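PDB 2DUL: tRNA (guanine(26)-N(2))-dimethyltransferase from Pyrococcus horikoshii, which probably transfers two methyl groups from S-adenosyl-L-methionine to the exocyclic N2 of guanine 26 in a number of tRNAs. Local coordinates for residues 125-139 with 149-163. Residues are numbered along the deposited sequence; the frame is centred on the assembly and turned at random.
Sequences MAERHRYFHFIDLDP and TALRSAKRRGILGVT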
loop_
_atom_site.group_PDB
_atom_site.type_symbol
_atom_site.label_atom_id
_atom_site.label_comp_id
_atom_site.label_asym_id
_atom_site.label_seq_id
_atom_site.Cartn_x
_atom_site.Cartn_y
_atom_site.Cartn_z
ATOM N N MET A 125 -4.294 -6.588 -18.808
ATOM C CA MET A 125 -4.417 -7.593 -17.752
ATOM C C MET A 125 -5.413 -8.700 -18.101
ATOM O O MET A 125 -5.238 -9.852 -17.686
ATOM C CB MET A 125 -4.783 -6.922 -16.420
ATOM C CG MET A 125 -3.661 -6.031 -15.880
ATOM S SD MET A 125 -3.949 -5.444 -14.203
ATOM C CE MET A 125 -5.325 -4.274 -14.471
ATOM N N ALA A 126 -6.448 -8.361 -18.868
ATOM C CA ALA A 126 -7.436 -9.356 -19.285
ATOM C C ALA A 126 -6.786 -10.329 -20.267
ATOM O O ALA A 126 -7.147 -11.511 -20.326
ATOM C CB ALA A 126 -8.632 -8.674 -19.940
ATOM N N GLU A 127 -5.830 -9.828 -21.043
ATOM C CA GLU A 127 -5.117 -10.653 -22.014
ATOM C C GLU A 127 -4.114 -11.580 -21.315
ATOM O O GLU A 127 -3.836 -12.680 -21.795
ATOM C CB GLU A 127 -4.382 -9.765 -23.027
ATOM C CG GLU A 127 -5.304 -8.826 -23.802
ATOM C CD GLU A 127 -4.580 -8.012 -24.865
ATOM O OE1 GLU A 127 -3.567 -7.354 -24.542
ATOM O OE2 GLU A 127 -5.034 -8.024 -26.031
ATOM N N ARG A 128 -3.577 -11.135 -20.181
ATOM C CA ARG A 128 -2.598 -11.916 -19.422
ATOM C C ARG A 128 -3.231 -12.497 -18.152
ATOM O O ARG A 128 -2.944 -12.058 -17.035
ATOM C CB ARG A 128 -1.410 -11.025 -19.040
ATOM C CG ARG A 128 -0.634 -10.421 -20.209
ATOM C CD ARG A 128 0.274 -11.438 -20.895
ATOM N NE ARG A 128 -0.425 -12.221 -21.907
ATOM C CZ ARG A 128 -0.535 -13.545 -21.887
ATOM N NH1 ARG A 128 0.006 -14.245 -20.902
ATOM N NH2 ARG A 128 -1.184 -14.169 -22.857
ATOM N N HIS A 129 -4.091 -13.492 -18.339
ATOM C CA HIS A 129 -4.796 -14.146 -17.243
ATOM C C HIS A 129 -3.859 -15.035 -16.425
ATOM O O HIS A 129 -3.112 -15.832 -16.994
ATOM C CB HIS A 129 -5.944 -14.978 -17.830
ATOM C CG HIS A 129 -6.826 -15.614 -16.805
ATOM N ND1 HIS A 129 -7.582 -14.883 -15.914
ATOM C CD2 HIS A 129 -7.083 -16.916 -16.537
ATOM C CE1 HIS A 129 -8.267 -15.707 -15.142
ATOM N NE2 HIS A 129 -7.983 -16.946 -15.498
ATOM N N ARG A 130 -3.893 -14.889 -15.099
ATOM C CA ARG A 130 -3.054 -15.690 -14.202
ATOM C C ARG A 130 -1.637 -15.770 -14.762
ATOM O O ARG A 130 -1.096 -16.859 -14.964
ATOM C CB ARG A 130 -3.636 -17.103 -14.071
ATOM C CG ARG A 130 -5.055 -17.135 -13.518
ATOM C CD ARG A 130 -5.099 -16.552 -12.114
ATOM N NE ARG A 130 -6.469 -16.386 -11.643
ATOM C CZ ARG A 130 -6.819 -15.557 -10.668
ATOM N NH1 ARG A 130 -8.092 -15.467 -10.304
ATOM N NH2 ARG A 130 -5.895 -14.815 -10.062
ATOM N N TYR A 131 -1.033 -14.607 -14.981
ATOM C CA TYR A 131 0.291 -14.541 -15.583
ATOM C C TYR A 131 1.403 -13.894 -14.765
ATOM O O TYR A 131 2.538 -14.367 -14.781
ATOM C CB TYR A 131 0.160 -13.817 -16.926
ATOM C CG TYR A 131 1.420 -13.778 -17.758
ATOM C CD1 TYR A 131 2.212 -12.626 -17.816
ATOM C CD2 TYR A 131 1.816 -14.889 -18.502
ATOM C CE1 TYR A 131 3.369 -12.587 -18.600
ATOM C CE2 TYR A 131 2.964 -14.861 -19.287
ATOM C CZ TYR A 131 3.736 -13.707 -19.332
ATOM O OH TYR A 131 4.871 -13.678 -20.107
ATOM N N PHE A 132 1.088 -12.815 -14.055
ATOM C CA PHE A 132 2.106 -12.109 -13.285
ATOM C C PHE A 132 2.316 -12.548 -11.843
ATOM O O PHE A 132 1.362 -12.828 -11.122
ATOM C CB PHE A 132 1.818 -10.600 -13.289
ATOM C CG PHE A 132 1.769 -9.996 -14.661
ATOM C CD1 PHE A 132 0.552 -9.801 -15.306
ATOM C CD2 PHE A 132 2.944 -9.653 -15.321
ATOM C CE1 PHE A 132 0.504 -9.275 -16.597
ATOM C CE2 PHE A 132 2.912 -9.126 -16.612
ATOM C CZ PHE A 132 1.689 -8.937 -17.252
ATOM N N HIS A 133 3.582 -12.586 -11.430
ATOM C CA HIS A 133 3.940 -12.937 -10.061
ATOM C C HIS A 133 3.723 -11.695 -9.198
ATOM O O HIS A 133 3.530 -11.787 -7.990
ATOM C CB HIS A 133 5.408 -13.371 -9.987
ATOM C CG HIS A 133 5.693 -14.657 -10.698
ATOM N ND1 HIS A 133 5.172 -15.865 -10.285
ATOM C CD2 HIS A 133 6.423 -14.922 -11.807
ATOM C CE1 HIS A 133 5.568 -16.819 -11.108
ATOM N NE2 HIS A 133 6.329 -16.273 -12.042
ATOM N N PHE A 134 3.771 -10.528 -9.832
ATOM C CA PHE A 134 3.562 -9.274 -9.117
ATOM C C PHE A 134 3.001 -8.217 -10.051
ATOM O O PHE A 134 3.463 -8.059 -11.179
ATOM C CB PHE A 134 4.871 -8.754 -8.503
ATOM C CG PHE A 134 4.762 -7.358 -7.919
ATOM C CD1 PHE A 134 3.921 -7.096 -6.838
ATOM C CD2 PHE A 134 5.486 -6.302 -8.466
ATOM C CE1 PHE A 134 3.801 -5.797 -6.311
ATOM C CE2 PHE A 134 5.374 -5.000 -7.946
ATOM C CZ PHE A 134 4.530 -4.750 -6.869
ATOM N N ILE A 135 1.983 -7.511 -9.575
ATOM C CA ILE A 135 1.373 -6.434 -10.342
ATOM C C ILE A 135 1.355 -5.220 -9.426
ATOM O O ILE A 135 0.950 -5.320 -8.269
ATOM C CB ILE A 135 -0.088 -6.760 -10.764
ATOM C CG1 ILE A 135 -0.106 -7.891 -11.795
ATOM C CG2 ILE A 135 -0.751 -5.508 -11.352
ATOM C CD1 ILE A 135 -1.512 -8.283 -12.260
ATOM N N ASP A 136 1.814 -4.084 -9.934
ATOM C CA ASP A 136 1.812 -2.854 -9.152
ATOM C C ASP A 136 0.822 -1.887 -9.803
ATOM O O ASP A 136 1.013 -1.453 -10.935
ATOM C CB ASP A 136 3.216 -2.241 -9.104
ATOM C CG ASP A 136 3.368 -1.210 -7.989
ATOM O OD1 ASP A 136 4.520 -0.859 -7.653
ATOM O OD2 ASP A 136 2.338 -0.758 -7.445
ATOM N N LEU A 137 -0.252 -1.589 -9.081
ATOM C CA LEU A 137 -1.296 -0.684 -9.545
ATOM C C LEU A 137 -1.098 0.667 -8.887
ATOM O O LEU A 137 -1.357 0.818 -7.690
ATOM C CB LEU A 137 -2.680 -1.211 -9.158
ATOM C CG LEU A 137 -3.213 -2.482 -9.809
ATOM C CD1 LEU A 137 -4.651 -2.717 -9.328
ATOM C CD2 LEU A 137 -3.175 -2.329 -11.331
ATOM N N ASP A 138 -0.656 1.643 -9.670
ATOM C CA ASP A 138 -0.409 2.989 -9.161
ATOM C C ASP A 138 -1.037 4.013 -10.099
ATOM O O ASP A 138 -0.338 4.658 -10.879
ATOM C CB ASP A 138 1.101 3.227 -9.071
ATOM C CG ASP A 138 1.448 4.504 -8.334
ATOM O OD1 ASP A 138 1.133 4.595 -7.128
ATOM O OD2 ASP A 138 2.034 5.417 -8.960
ATOM N N PRO A 139 -2.367 4.178 -10.035
ATOM C CA PRO A 139 -3.099 5.123 -10.883
ATOM C C PRO A 139 -3.225 6.530 -10.304
ATOM O O PRO A 139 -2.774 6.801 -9.192
ATOM C CB PRO A 139 -4.456 4.459 -11.013
ATOM C CG PRO A 139 -4.665 3.950 -9.620
ATOM C CD PRO A 139 -3.310 3.329 -9.281
ATOM N N THR A 149 -9.754 -6.856 -12.397
ATOM C CA THR A 149 -8.970 -7.471 -13.460
ATOM C C THR A 149 -7.574 -7.845 -12.962
ATOM O O THR A 149 -7.032 -8.884 -13.342
ATOM C CB THR A 149 -8.866 -6.542 -14.688
ATOM O OG1 THR A 149 -10.185 -6.166 -15.108
ATOM C CG2 THR A 149 -8.175 -7.263 -15.854
ATOM N N ALA A 150 -6.988 -7.013 -12.103
ATOM C CA ALA A 150 -5.665 -7.332 -11.580
ATOM C C ALA A 150 -5.739 -8.635 -10.784
ATOM O O ALA A 150 -4.803 -9.436 -10.797
ATOM C CB ALA A 150 -5.156 -6.203 -10.689
ATOM N N LEU A 151 -6.859 -8.844 -10.099
ATOM C CA LEU A 151 -7.048 -10.044 -9.294
ATOM C C LEU A 151 -7.173 -11.304 -10.145
ATOM O O LEU A 151 -7.078 -12.417 -9.626
ATOM C CB LEU A 151 -8.274 -9.887 -8.390
ATOM C CG LEU A 151 -8.035 -9.008 -7.162
ATOM C CD1 LEU A 151 -9.359 -8.659 -6.493
ATOM C CD2 LEU A 151 -7.114 -9.748 -6.186
ATOM N N ARG A 152 -7.389 -11.127 -11.448
ATOM C CA ARG A 152 -7.485 -12.252 -12.373
ATOM C C ARG A 152 -6.181 -12.407 -13.167
ATOM O O ARG A 152 -5.843 -13.504 -13.609
ATOM C CB ARG A 152 -8.664 -12.063 -13.342
ATOM C CG ARG A 152 -10.025 -12.438 -12.760
ATOM C CD ARG A 152 -11.165 -12.236 -13.758
ATOM N NE ARG A 152 -11.653 -10.858 -13.749
ATOM C CZ ARG A 152 -11.456 -9.972 -14.718
ATOM N NH1 ARG A 152 -10.776 -10.301 -15.808
ATOM N NH2 ARG A 152 -11.924 -8.738 -14.582
ATOM N N SER A 153 -5.454 -11.304 -13.334
ATOM C CA SER A 153 -4.191 -11.291 -14.076
ATOM C C SER A 153 -2.999 -11.799 -13.248
ATOM O O SER A 153 -2.057 -12.380 -13.794
ATOM C CB SER A 153 -3.902 -9.870 -14.573
ATOM O OG SER A 153 -2.759 -9.831 -15.418
ATOM N N ALA A 154 -3.025 -11.566 -11.939
ATOM C CA ALA A 154 -1.949 -12.043 -11.073
ATOM C C ALA A 154 -2.133 -13.554 -10.914
ATOM O O ALA A 154 -3.242 -14.052 -11.077
ATOM C CB ALA A 154 -2.036 -11.371 -9.705
ATOM N N LYS A 155 -1.052 -14.275 -10.615
ATOM C CA LYS A 155 -1.130 -15.727 -10.381
ATOM C C LYS A 155 -1.983 -15.907 -9.120
ATOM O O LYS A 155 -2.163 -14.957 -8.359
ATOM C CB LYS A 155 0.260 -16.316 -10.106
ATOM C CG LYS A 155 1.253 -16.263 -11.260
ATOM C CD LYS A 155 0.925 -17.289 -12.323
ATOM C CE LYS A 155 2.049 -17.396 -13.344
ATOM N NZ LYS A 155 1.694 -18.323 -14.449
ATOM N N ARG A 156 -2.485 -17.119 -8.888
ATOM C CA ARG A 156 -3.321 -17.388 -7.718
ATOM C C ARG A 156 -2.539 -17.279 -6.402
ATOM O O ARG A 156 -3.121 -17.228 -5.315
ATOM C CB ARG A 156 -3.986 -18.768 -7.857
ATOM C CG ARG A 156 -4.951 -18.849 -9.048
ATOM C CD ARG A 156 -5.672 -20.197 -9.120
ATOM N NE ARG A 156 -6.517 -20.405 -7.948
ATOM C CZ ARG A 156 -7.694 -19.818 -7.743
ATOM N NH1 ARG A 156 -8.202 -18.978 -8.639
ATOM N NH2 ARG A 156 -8.346 -20.046 -6.614
ATOM N N ARG A 157 -1.215 -17.244 -6.503
ATOM C CA ARG A 157 -0.372 -17.095 -5.327
ATOM C C ARG A 157 0.524 -15.888 -5.586
ATOM O O ARG A 157 1.611 -15.761 -5.024
ATOM C CB ARG A 157 0.470 -18.353 -5.097
ATOM C CG ARG A 157 -0.359 -19.598 -4.784
ATOM C CD ARG A 157 0.524 -20.837 -4.652
ATOM N NE ARG A 157 -0.248 -22.065 -4.445
ATOM C CZ ARG A 157 -1.144 -22.554 -5.301
ATOM N NH1 ARG A 157 -1.789 -23.681 -5.014
ATOM N NH2 ARG A 157 -1.403 -21.926 -6.445
ATOM N N GLY A 158 0.038 -15.001 -6.450
ATOM C CA GLY A 158 0.786 -13.809 -6.798
ATOM C C GLY A 158 0.769 -12.721 -5.744
ATOM O O GLY A 158 0.155 -12.858 -4.681
ATOM N N ILE A 159 1.450 -11.624 -6.052
ATOM C CA ILE A 159 1.533 -10.495 -5.145
ATOM C C ILE A 159 0.905 -9.294 -5.818
ATOM O O ILE A 159 1.121 -9.053 -7.004
ATOM C CB ILE A 159 2.995 -10.144 -4.819
ATOM C CG1 ILE A 159 3.689 -11.363 -4.212
ATOM C CG2 ILE A 159 3.043 -8.945 -3.887
ATOM C CD1 ILE A 159 5.196 -11.262 -4.220
ATOM N N LEU A 160 0.116 -8.545 -5.063
ATOM C CA LEU A 160 -0.519 -7.369 -5.618
ATOM C C LEU A 160 -0.117 -6.133 -4.834
ATOM O O LEU A 160 -0.208 -6.107 -3.609
ATOM C CB LEU A 160 -2.042 -7.531 -5.596
ATOM C CG LEU A 160 -2.894 -6.502 -6.344
ATOM C CD1 LEU A 160 -2.500 -6.478 -7.821
ATOM C CD2 LEU A 160 -4.375 -6.868 -6.196
ATOM N N GLY A 161 0.343 -5.115 -5.550
ATOM C CA GLY A 161 0.718 -3.868 -4.912
ATOM C C GLY A 161 -0.315 -2.857 -5.364
ATOM O O GLY A 161 -0.500 -2.654 -6.563
ATOM N N VAL A 162 -1.002 -2.231 -4.419
ATOM C CA VAL A 162 -2.030 -1.267 -4.772
ATOM C C VAL A 162 -1.832 0.057 -4.053
ATOM O O VAL A 162 -1.514 0.089 -2.865
ATOM C CB VAL A 162 -3.439 -1.799 -4.410
ATOM C CG1 VAL A 162 -4.504 -0.884 -4.993
ATOM C CG2 VAL A 162 -3.609 -3.233 -4.910
ATOM N N THR A 163 -2.019 1.145 -4.785
ATOM C CA THR A 163 -1.893 2.476 -4.215
ATOM C C THR A 163 -3.168 3.265 -4.477
ATOM O O THR A 163 -3.749 3.183 -5.558
ATOM C CB THR A 163 -0.718 3.263 -4.830
ATOM O OG1 THR A 163 0.510 2.568 -4.590
ATOM C CG2 THR A 163 -0.628 4.652 -4.202
HETATM O O HOH W 1 -8.138 -19.063 -11.864
HETATM O O HOH W 2 3.300 -16.904 -16.065
HETATM O O HOH W 3 3.320 -16.564 -7.606
HETATM O O HOH W 4 4.314 -14.328 -6.500
#
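T149 sets its CG2 methyl, anti to its own N, tightly against M125 CB (3.5 Å), while A150 CB touches both M125 SD and L137 CD1. The carbonyls of L151, R152 and A154, at and just past the helix end, gather round R130. R130 NH2 bonds A154 O (2.9 Å, 151° at the hydrogen) and, weakly, L151 O; R152 O accepts from R130 N and also lies over one guanidinium face, with R156 CG over the opposite one. A bend at chi2 (-62°) folds the R130 chain back toward these carbonyls. With an alanine here, A154 O would probably lose this donor and L151 O its weak one, and a gap would open between R152 O and R156. S153 works through both ends: OG bonds R128 O (2.8 Å) and meets the F132 ring at its edge, and its carbonyl accepts Y131 N and F132 N from opposite faces of its plane. A154 receives the I135 CD1 methyl at 4.0 Å from its CB. K155 N bonds F132 O, and its side chain runs back so that NZ bonds R130 O (3.2 Å) and shares a water with Y131 O. R156, salt-bridged to D235, shares another water with R130 NE, its own bond to it weak. After the K155-G158 turn the strands run parallel, 6° apart: I159 N donates to H133 O, and the ladder continues through I135 and L137 to T163 N. I159 CG2 packs on F134 CD1 (3.6 Å), L160 CD1 on I135 CB, and G161 N lies 3.6 Å from F134 CE1. D136 salt-bridges R228 and R61, and D138 also R61, predicted to bind S-adenosyl-L-methionine. Strand 132-137, helix 144-153 and strand 158-164 thus form a beta-alpha-beta crossover of the Rossmann-like class I methyltransferase fold.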